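Local coordinates for protein beta-N-acetylhexosaminidase (Thermotoga neapolitana, PDB 5BZA) that probably hydrolyses terminal non-reducing N-acetyl-D-hexosamine residues from N-acetyl-beta-D-hexosaminides, as a metal-binding, thermostable member of glycoside hydrolase family 3, at residues L46-M49 with N50-S53; C96-A99 with G100-N104; L418-S422 with D423-Y427. All blocks are in the same frame, centred on the assembly; numbering follows the deposited sequence.

Interaction 1 of 3, residues L46-M49 with N50-S53; sequences LDFM and NFLS
Leu52 lies against the ring of Phe48, one turn earlier in helix 42-54. Its CB sits 3.7 Å from Phe48 O, and CG comes closer to that oxygen while also meeting ring atom CE1. At the tip the leucine forks: CD2 touches Phe48 CE1 at 3.7 Å, while CD1 makes a CH-pi contact over one face, 4.3 Å from the ring centroid and displaced toward the rim. Phe48 reaches this position with CG anti to the backbone N (chi1 -163°). At the edge of the same ring, near its plane, CD2 of Phe51 approaches Phe48 CD1 to 4.4 Å. Met49, its chain folded at chi2 and chi3, brings SD to 4.2 Å from Leu52 CD1. The backbone bond Leu52 N to Phe48 O, 2.8 Å long, belongs to the helix's regular ladder, and Ser53 OG turns back to bond Asn50 O at 2.8 Å. Phe48 also stacks with Phe16, and Leu52 packs on Val32 of strand 31-34; Asp47 turns elsewhere, to Tyr456 and Lys457. This is i to i+3 and i to i+4 packing along a barrel helix, whose apolar flank lies against strand 31-34 of the parallel sheet in the TIM-barrel-type domain.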
ATOM      1  N   LEU B  46       4.688  -9.887  -6.628  1.00 11.23           N
ATOM      2  CA  LEU B  46       5.629  -9.247  -7.545  1.00 11.07           C
ATOM      3  C   LEU B  46       6.175 -10.207  -8.600  1.00 10.24           C
ATOM      4  O   LEU B  46       6.269  -9.842  -9.801  1.00  9.92           O
ATOM      5  CB  LEU B  46       6.803  -8.627  -6.757  1.00  8.62           C
ATOM      6  CG  LEU B  46       6.421  -7.509  -5.806  1.00  9.53           C
ATOM      7  CD1 LEU B  46       7.640  -7.018  -4.998  1.00  9.73           C
ATOM      8  CD2 LEU B  46       5.792  -6.361  -6.590  1.00 10.95           C
ATOM      9  N   ASP B  47       6.524 -11.432  -8.181  1.00 10.46           N
ATOM     10  CA  ASP B  47       7.016 -12.395  -9.142  1.00  8.46           C
ATOM     11  C   ASP B  47       5.914 -12.763 -10.161  1.00  9.70           C
ATOM     12  O   ASP B  47       6.196 -12.931 -11.363  1.00 11.77           O
ATOM     13  CB  ASP B  47       7.548 -13.654  -8.444  1.00 11.12           C
ATOM     14  CG  ASP B  47       8.345 -14.569  -9.406  1.00 14.17           C
ATOM     15  OD1 ASP B  47       9.004 -14.044 -10.344  1.00 13.38           O
ATOM     16  OD2 ASP B  47       8.317 -15.812  -9.241  1.00 16.89           O
ATOM     17  N   PHE B  48       4.667 -12.902  -9.695  1.00 10.91           N
ATOM     18  CA  PHE B  48       3.501 -13.143 -10.593  1.00 10.66           C
ATOM     19  C   PHE B  48       3.342 -11.981 -11.599  1.00 10.03           C
ATOM     20  O   PHE B  48       3.254 -12.212 -12.802  1.00  7.96           O
ATOM     21  CB  PHE B  48       2.222 -13.324  -9.748  1.00  8.55           C
ATOM     22  CG  PHE B  48       1.041 -13.961 -10.476  1.00 11.96           C
ATOM     23  CD1 PHE B  48       1.161 -14.467 -11.761  1.00  9.12           C
ATOM     24  CD2 PHE B  48      -0.185 -14.094  -9.814  1.00 10.15           C
ATOM     25  CE1 PHE B  48       0.079 -15.090 -12.387  1.00  9.74           C
ATOM     26  CE2 PHE B  48      -1.267 -14.707 -10.417  1.00  8.26           C
ATOM     27  CZ  PHE B  48      -1.142 -15.204 -11.713  1.00  9.91           C
ATOM     28  N   MET B  49       3.328 -10.732 -11.121  1.00  6.49           N
ATOM     29  CA  MET B  49       3.235  -9.590 -12.041  1.00 11.73           C
ATOM     30  C   MET B  49       4.367  -9.610 -13.100  1.00 12.66           C
ATOM     31  O   MET B  49       4.137  -9.329 -14.288  1.00 13.91           O
ATOM     32  CB  MET B  49       3.276  -8.265 -11.278  1.00  9.21           C
ATOM     33  CG  MET B  49       2.062  -8.035 -10.450  1.00 14.89           C
ATOM     34  SD  MET B  49       0.449  -8.075 -11.319  1.00 13.56           S
ATOM     35  CE  MET B  49       0.620  -6.727 -12.471  1.00 12.01           C
ATOM     36  N   ASN B  50       5.577  -9.965 -12.669  1.00 12.53           N
ATOM     37  CA  ASN B  50       6.697 -10.090 -13.601  1.00 15.70           C
ATOM     38  C   ASN B  50       6.445 -11.214 -14.646  1.00 13.90           C
ATOM     39  O   ASN B  50       6.671 -11.048 -15.845  1.00  7.60           O
ATOM     40  CB  ASN B  50       8.004 -10.348 -12.815  1.00 15.07           C
ATOM     41  CG  ASN B  50       9.229 -10.201 -13.664  1.00 15.53           C
ATOM     42  OD1 ASN B  50       9.346  -9.249 -14.437  1.00 25.86           O
ATOM     43  ND2 ASN B  50      10.178 -11.107 -13.501  1.00 22.01           N
ATOM     44  N   PHE B  51       6.012 -12.379 -14.175  1.00 14.53           N
ATOM     45  CA  PHE B  51       5.577 -13.433 -15.074  1.00 14.14           C
ATOM     46  C   PHE B  51       4.493 -12.942 -16.073  1.00 16.38           C
ATOM     47  O   PHE B  51       4.563 -13.243 -17.285  1.00 15.22           O
ATOM     48  CB  PHE B  51       5.079 -14.635 -14.275  1.00 13.35           C
ATOM     49  CG  PHE B  51       4.556 -15.740 -15.126  1.00 14.50           C
ATOM     50  CD1 PHE B  51       5.419 -16.651 -15.705  1.00 15.76           C
ATOM     51  CD2 PHE B  51       3.186 -15.847 -15.377  1.00 17.07           C
ATOM     52  CE1 PHE B  51       4.931 -17.661 -16.511  1.00 17.82           C
ATOM     53  CE2 PHE B  51       2.680 -16.860 -16.181  1.00 18.03           C
ATOM     54  CZ  PHE B  51       3.550 -17.770 -16.752  1.00 19.85           C
ATOM     55  N   LEU B  52       3.497 -12.198 -15.594  1.00 12.83           N
ATOM     56  CA  LEU B  52       2.400 -11.792 -16.481  1.00 13.77           C
ATOM     57  C   LEU B  52       2.903 -10.850 -17.562  1.00 15.25           C
ATOM     58  O   LEU B  52       2.479 -10.958 -18.717  1.00 14.88           O
ATOM     59  CB  LEU B  52       1.262 -11.134 -15.688  1.00 13.19           C
ATOM     60  CG  LEU B  52       0.520 -12.091 -14.739  1.00 13.11           C
ATOM     61  CD1 LEU B  52      -0.467 -11.337 -13.816  1.00 10.76           C
ATOM     62  CD2 LEU B  52      -0.168 -13.155 -15.543  1.00 10.21           C
ATOM     63  N   SER B  53       3.860  -9.981 -17.211  1.00 15.89           N
ATOM     64  CA  SER B  53       4.407  -9.002 -18.191  1.00 15.60           C
ATOM     65  C   SER B  53       5.092  -9.657 -19.403  1.00 16.74           C
ATOM     66  O   SER B  53       5.226  -9.057 -20.477  1.00 20.37           O
ATOM     67  CB  SER B  53       5.391  -8.063 -17.518  1.00 19.37           C
ATOM     68  OG  SER B  53       6.665  -8.695 -17.409  1.00 21.34           O
TER

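Interaction 2 of 3, residues C96-A99 with G100-N104; sequences CEMA and GRIMN
This contact lies within helix 89-106 of the TIM-barrel-type domain and joins successive turns by i to i+4 backbone bonds. Met103 reaches back along the helix: its CG passes 3.1 Å from Ala99 O, SD follows at 3.6 Å from that same Ala99 O, and CE ends 4.0 Å from Ala99 CB. With CG anti to its own carbonyl carbon (chi1 -70°) and the chain extended beyond, the thioether lies alongside the preceding turn. Ala99 O meanwhile accepts Met103 N at 2.9 Å, a fairly straight bond. A similar pairing occurs one residue earlier, where Ile102 CG1 lies 3.4 Å from Met98 O and its CD1 only brushes Met98 CG at 4.5 Å. Ile102 N binds Met98 O almost linearly, the N-H...O angle being 174°. Glu97 and Arg101 share a flank, but OE2 and NE stay 5.7 Å apart. Both polar ends reach the second subunit: Glu97 OE2 pairs by charge with Arg319, while Arg101 NH1 hydrogen-bonds Thr105 OG1 of that chain. The helix therefore puts apolar groups beside its own carbonyls and turns its charged side chains to the dimer interface, where Arg319 of the second subunit probably compensates the charge of buried Glu97 and Arg101 gains a hydrogen bond.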
ATOM      1  N   CYS B  96     -12.472   6.227  -5.662  1.00  9.72           N
ATOM      2  CA  CYS B  96     -12.253   5.207  -6.678  1.00 12.64           C
ATOM      3  C   CYS B  96     -11.166   5.672  -7.659  1.00  8.72           C
ATOM      4  O   CYS B  96     -10.454   4.875  -8.269  1.00  6.02           O
ATOM      5  CB  CYS B  96     -13.566   4.869  -7.405  1.00  6.29           C
ATOM      6  SG  CYS B  96     -14.744   3.977  -6.352  1.00  7.24           S
ATOM      7  N   GLU B  97     -11.033   6.966  -7.833  1.00  6.60           N
ATOM      8  CA  GLU B  97      -9.922   7.411  -8.664  1.00 10.65           C
ATOM      9  C   GLU B  97      -8.559   7.149  -7.997  1.00 10.79           C
ATOM     10  O   GLU B  97      -7.596   6.772  -8.674  1.00  8.77           O
ATOM     11  CB  GLU B  97     -10.012   8.881  -9.015  1.00 13.80           C
ATOM     12  CG  GLU B  97      -8.954   9.237 -10.058  1.00 11.96           C
ATOM     13  CD  GLU B  97      -8.919  10.704 -10.392  1.00 23.06           C
ATOM     14  OE1 GLU B  97      -9.671  11.498  -9.760  1.00 30.83           O
ATOM     15  OE2 GLU B  97      -8.142  11.049 -11.313  1.00 24.22           O
ATOM     16  N   MET B  98      -8.487   7.439  -6.703  1.00  8.38           N
ATOM     17  CA  MET B  98      -7.305   7.206  -5.887  1.00  9.22           C
ATOM     18  C   MET B  98      -6.932   5.720  -5.972  1.00 10.59           C
ATOM     19  O   MET B  98      -5.782   5.349  -6.299  1.00  8.67           O
ATOM     20  CB  MET B  98      -7.600   7.618  -4.445  1.00 10.79           C
ATOM     21  CG  MET B  98      -6.432   7.501  -3.461  1.00 13.53           C
ATOM     22  SD  MET B  98      -6.931   7.157  -1.749  1.00 14.88           S
ATOM     23  CE  MET B  98      -7.330   5.430  -1.919  1.00  9.09           C
ATOM     24  N   ALA B  99      -7.934   4.883  -5.685  1.00 10.20           N
ATOM     25  CA  ALA B  99      -7.769   3.442  -5.636  1.00 10.58           C
ATOM     26  C   ALA B  99      -7.354   2.920  -6.996  1.00  9.37           C
ATOM     27  O   ALA B  99      -6.428   2.102  -7.120  1.00  9.41           O
ATOM     28  CB  ALA B  99      -9.057   2.781  -5.150  1.00 11.18           C
ATOM     29  N   GLY B 100      -8.019   3.409  -8.029  1.00  7.98           N
ATOM     30  CA  GLY B 100      -7.717   2.972  -9.360  1.00  9.22           C
ATOM     31  C   GLY B 100      -6.305   3.391  -9.779  1.00  7.78           C
ATOM     32  O   GLY B 100      -5.609   2.673 -10.487  1.00  7.25           O
ATOM     33  N   ARG B 101      -5.908   4.579  -9.377  1.00  9.08           N
ATOM     34  CA  ARG B 101      -4.599   5.118  -9.782  1.00 11.27           C
ATOM     35  C   ARG B 101      -3.529   4.207  -9.188  1.00 10.04           C
ATOM     36  O   ARG B 101      -2.653   3.688  -9.907  1.00  8.72           O
ATOM     37  CB  ARG B 101      -4.449   6.577  -9.331  1.00  9.63           C
ATOM     38  CG  ARG B 101      -3.425   7.354 -10.149  1.00 18.47           C
ATOM     39  CD  ARG B 101      -3.509   8.883  -9.915  1.00 21.25           C
ATOM     40  NE  ARG B 101      -2.633   9.626 -10.828  1.00 23.16           N
ATOM     41  CZ  ARG B 101      -1.481  10.229 -10.493  1.00 25.68           C
ATOM     42  NH1 ARG B 101      -1.029  10.223  -9.232  1.00 20.35           N
ATOM     43  NH2 ARG B 101      -0.779  10.868 -11.434  1.00 20.64           N
ATOM     44  N   ILE B 102      -3.678   3.920  -7.891  1.00 10.13           N
ATOM     45  CA  ILE B 102      -2.775   3.005  -7.219  1.00  7.38           C
ATOM     46  C   ILE B 102      -2.738   1.602  -7.865  1.00  9.23           C
ATOM     47  O   ILE B 102      -1.639   1.089  -8.163  1.00  9.08           O
ATOM     48  CB  ILE B 102      -3.138   2.915  -5.725  1.00 10.92           C
ATOM     49  CG1 ILE B 102      -2.860   4.257  -5.042  1.00 10.68           C
ATOM     50  CG2 ILE B 102      -2.325   1.865  -5.084  1.00  9.76           C
ATOM     51  CD1 ILE B 102      -3.247   4.330  -3.574  1.00 11.67           C
ATOM     52  N   MET B 103      -3.924   1.015  -8.140  1.00 10.05           N
ATOM     53  CA  MET B 103      -4.059  -0.303  -8.762  1.00  9.67           C
ATOM     54  C   MET B 103      -3.369  -0.354 -10.117  1.00  9.00           C
ATOM     55  O   MET B 103      -2.612  -1.301 -10.433  1.00  6.48           O
ATOM     56  CB  MET B 103      -5.556  -0.673  -8.960  1.00  9.75           C
ATOM     57  CG  MET B 103      -6.337  -0.962  -7.706  1.00  7.97           C
ATOM     58  SD  MET B 103      -8.177  -0.996  -7.884  1.00  6.82           S
ATOM     59  CE  MET B 103      -8.618  -1.061  -6.138  1.00 12.67           C
ATOM     60  N   ASN B 104      -3.654   0.666 -10.926  1.00  9.31           N
ATOM     61  CA  ASN B 104      -3.111   0.770 -12.269  1.00  9.83           C
ATOM     62  C   ASN B 104      -1.591   0.842 -12.167  1.00 13.40           C
ATOM     63  O   ASN B 104      -0.898   0.257 -13.001  1.00 12.16           O
ATOM     64  CB  ASN B 104      -3.638   2.003 -13.020  1.00 11.99           C
ATOM     65  CG  ASN B 104      -2.981   2.170 -14.413  1.00 15.96           C
ATOM     66  OD1 ASN B 104      -1.920   2.793 -14.564  1.00 21.72           O
ATOM     67  ND2 ASN B 104      -3.607   1.612 -15.415  1.00 16.86           N
TER

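Interaction 3 of 3, residues L418-S422 with D423-Y427; sequences LSLPS and DRTIY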
ATOM      1  N   LEU B 418      33.004 -19.626   9.430  1.00 28.31           N
ATOM      2  CA  LEU B 418      33.912 -20.466   8.631  1.00 26.03           C
ATOM      3  C   LEU B 418      34.061 -21.899   9.165  1.00 25.22           C
ATOM      4  O   LEU B 418      34.464 -22.810   8.422  1.00 22.08           O
ATOM      5  CB  LEU B 418      35.294 -19.816   8.547  1.00 27.30           C
ATOM      6  CG  LEU B 418      35.326 -18.580   7.654  1.00 22.93           C
ATOM      7  CD1 LEU B 418      36.638 -17.862   7.865  1.00 27.30           C
ATOM      8  CD2 LEU B 418      35.123 -18.957   6.191  1.00 26.45           C
ATOM      9  N   SER B 419      33.737 -22.094  10.445  1.00 26.53           N
ATOM     10  CA  SER B 419      33.728 -23.431  11.058  1.00 27.07           C
ATOM     11  C   SER B 419      32.732 -24.393  10.414  1.00 28.24           C
ATOM     12  O   SER B 419      32.893 -25.616  10.520  1.00 29.88           O
ATOM     13  CB  SER B 419      33.393 -23.353  12.554  1.00 33.45           C
ATOM     14  OG  SER B 419      34.096 -22.317  13.213  1.00 35.63           O
ATOM     15  N   LEU B 420      31.680 -23.858   9.789  1.00 27.73           N
ATOM     16  CA  LEU B 420      30.658 -24.715   9.194  1.00 24.93           C
ATOM     17  C   LEU B 420      31.276 -25.584   8.074  1.00 23.29           C
ATOM     18  O   LEU B 420      32.236 -25.184   7.401  1.00 23.35           O
ATOM     19  CB  LEU B 420      29.488 -23.868   8.662  1.00 23.00           C
ATOM     20  CG  LEU B 420      28.788 -23.010   9.731  1.00 21.90           C
ATOM     21  CD1 LEU B 420      27.774 -22.055   9.111  1.00 18.11           C
ATOM     22  CD2 LEU B 420      28.177 -23.849  10.860  1.00 23.01           C
ATOM     23  N   PRO B 421      30.763 -26.804   7.908  1.00 22.08           N
ATOM     24  CA  PRO B 421      31.309 -27.738   6.916  1.00 22.84           C
ATOM     25  C   PRO B 421      31.244 -27.174   5.509  1.00 21.90           C
ATOM     26  O   PRO B 421      30.161 -27.014   4.926  1.00 24.44           O
ATOM     27  CB  PRO B 421      30.416 -28.975   7.059  1.00 21.27           C
ATOM     28  CG  PRO B 421      29.221 -28.525   7.821  1.00 28.86           C
ATOM     29  CD  PRO B 421      29.653 -27.385   8.682  1.00 26.15           C
ATOM     30  N   SER B 422      32.403 -26.868   4.961  1.00 19.16           N
ATOM     31  CA  SER B 422      32.493 -26.277   3.639  1.00 23.55           C
ATOM     32  C   SER B 422      31.845 -27.118   2.536  1.00 20.54           C
ATOM     33  O   SER B 422      31.432 -26.605   1.499  1.00 21.84           O
ATOM     34  CB  SER B 422      33.978 -26.054   3.304  1.00 24.13           C
ATOM     35  OG  SER B 422      34.178 -25.977   1.901  1.00 27.17           O
ATOM     36  N   ASP B 423      31.747 -28.410   2.756  1.00 22.58           N
ATOM     37  CA  ASP B 423      31.246 -29.283   1.714  1.00 27.11           C
ATOM     38  C   ASP B 423      29.705 -29.182   1.531  1.00 26.64           C
ATOM     39  O   ASP B 423      29.139 -29.529   0.487  1.00 20.60           O
ATOM     40  CB  ASP B 423      31.658 -30.708   2.028  1.00 25.92           C
ATOM     41  CG  ASP B 423      32.152 -31.434   0.806  1.00 40.98           C
ATOM     42  OD1 ASP B 423      32.831 -30.783  -0.019  1.00 45.75           O
ATOM     43  OD2 ASP B 423      31.860 -32.645   0.659  1.00 50.14           O
ATOM     44  N   ARG B 424      29.020 -28.678   2.545  1.00 24.16           N
ATOM     45  CA  ARG B 424      27.579 -28.764   2.503  1.00 21.17           C
ATOM     46  C   ARG B 424      26.961 -27.506   3.132  1.00 21.99           C
ATOM     47  O   ARG B 424      25.823 -27.522   3.652  1.00 23.91           O
ATOM     48  CB  ARG B 424      27.133 -30.056   3.182  1.00 20.38           C
ATOM     49  CG  ARG B 424      27.738 -30.286   4.547  1.00 26.66           C
ATOM     50  CD  ARG B 424      27.454 -31.688   5.077  1.00 29.11           C
ATOM     51  NE  ARG B 424      28.036 -31.861   6.407  1.00 31.55           N
ATOM     52  CZ  ARG B 424      29.282 -32.259   6.642  1.00 32.33           C
ATOM     53  NH1 ARG B 424      30.077 -32.565   5.621  1.00 30.95           N
ATOM     54  NH2 ARG B 424      29.715 -32.359   7.897  1.00 35.04           N
ATOM     55  N   THR B 425      27.702 -26.400   3.050  1.00 19.22           N
ATOM     56  CA  THR B 425      27.181 -25.136   3.556  1.00 17.76           C
ATOM     57  C   THR B 425      27.140 -24.165   2.397  1.00 20.78           C
ATOM     58  O   THR B 425      28.059 -24.116   1.585  1.00 21.54           O
ATOM     59  CB  THR B 425      28.008 -24.546   4.693  1.00 18.79           C
ATOM     60  OG1 THR B 425      27.989 -25.448   5.795  1.00 19.13           O
ATOM     61  CG2 THR B 425      27.426 -23.199   5.140  1.00 15.79           C
ATOM     62  N   ILE B 426      26.029 -23.441   2.288  1.00 23.38           N
ATOM     63  CA  ILE B 426      25.903 -22.378   1.302  1.00 20.35           C
ATOM     64  C   ILE B 426      25.765 -21.090   2.067  1.00 19.97           C
ATOM     65  O   ILE B 426      24.920 -20.981   2.978  1.00 15.86           O
ATOM     66  CB  ILE B 426      24.707 -22.594   0.366  1.00 17.60           C
ATOM     67  CG1 ILE B 426      24.804 -23.980  -0.279  1.00 18.28           C
ATOM     68  CG2 ILE B 426      24.692 -21.540  -0.732  1.00 19.53           C
ATOM     69  CD1 ILE B 426      23.746 -24.244  -1.328  1.00 18.54           C
ATOM     70  N   TYR B 427      26.622 -20.131   1.704  1.00 18.25           N
ATOM     71  CA  TYR B 427      26.651 -18.838   2.354  1.00 15.61           C
ATOM     72  C   TYR B 427      25.825 -17.863   1.548  1.00 18.29           C
ATOM     73  O   TYR B 427      26.111 -17.602   0.364  1.00 17.67           O
ATOM     74  CB  TYR B 427      28.092 -18.319   2.510  1.00 18.77           C
ATOM     75  CG  TYR B 427      28.868 -19.164   3.473  1.00 18.07           C
ATOM     76  CD1 TYR B 427      28.761 -18.939   4.842  1.00 19.27           C
ATOM     77  CD2 TYR B 427      29.680 -20.208   3.028  1.00 19.54           C
ATOM     78  CE1 TYR B 427      29.418 -19.723   5.741  1.00 19.21           C
ATOM     79  CE2 TYR B 427      30.374 -21.013   3.939  1.00 18.00           C
ATOM     80  CZ  TYR B 427      30.233 -20.760   5.287  1.00 20.57           C
ATOM     81  OH  TYR B 427      30.908 -21.527   6.211  1.00 19.46           O
TER
HETATM   82  O   HOH W   1      30.858 -23.726   1.135  1.00 16.79           O
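Pro421 lies over the guanidinium of Arg424, its CB 3.5 Å above the plane and centred on it. The two side chains cross at about a right angle. Arg424 gets there because CG stands between the backbone N and the carbonyl carbon (chi1 50°), after which the chain runs extended to NE; CZ meets Pro421 CB at 3.5 Å, and NE and NH2 lie near both CB and CG of the proline. The same residues, Pro421 to Arg424, form a type I beta turn, closed by Arg424 N to Pro421 O at 3.1 Å. That oxygen accepts a second bond, from Thr425 OG1 at 2.8 Å, and the two donors reach it from opposite faces of the carbonyl plane. Thr425 OG1 stands beside its own backbone N (chi1 -62°), which turns it toward the turn and leaves CG2 over one face of the Tyr427 ring, 3.7 Å above the plane and offset toward the rim. Leu420 CB touches Tyr427 OH at 3.7 Å, though the hydroxyl bonds to His417 O. One water donates to both Ser422 O and Thr425 O, bridging turn and strand. Arg424 NE also forms a salt bridge with Asp396. With an alanine in place of Arg424, Pro421 would probably lose its flat cover and Asp396 this salt-bridge partner. The turn is thus closed by one backbone bond, held by a second, from the threonine hydroxyl, to the same carbonyl, and tied by charge to a neighbouring loop, just where the chain enters strand 425-429.

Overall arrangement
From the N terminus, interaction 1 comes first, on helix 42-54 between strands 31-34 and 59-62 of the parallel sheet. Interaction 2 follows on helix 89-106, before strand 110-111 of the same barrel-type domain; the centres of the two are about 19 Å apart and their atoms do not touch. Interaction 3 comes much later, in the C-terminal domain, where it turns the chain from helix 411-418 into strand 425-429, with its centre about 34 Å from that of interaction 1. The three are in series, none enclosing or crossing another. Interactions 1 and 2 bind successive helical turns; interaction 3 alone closes a tight turn.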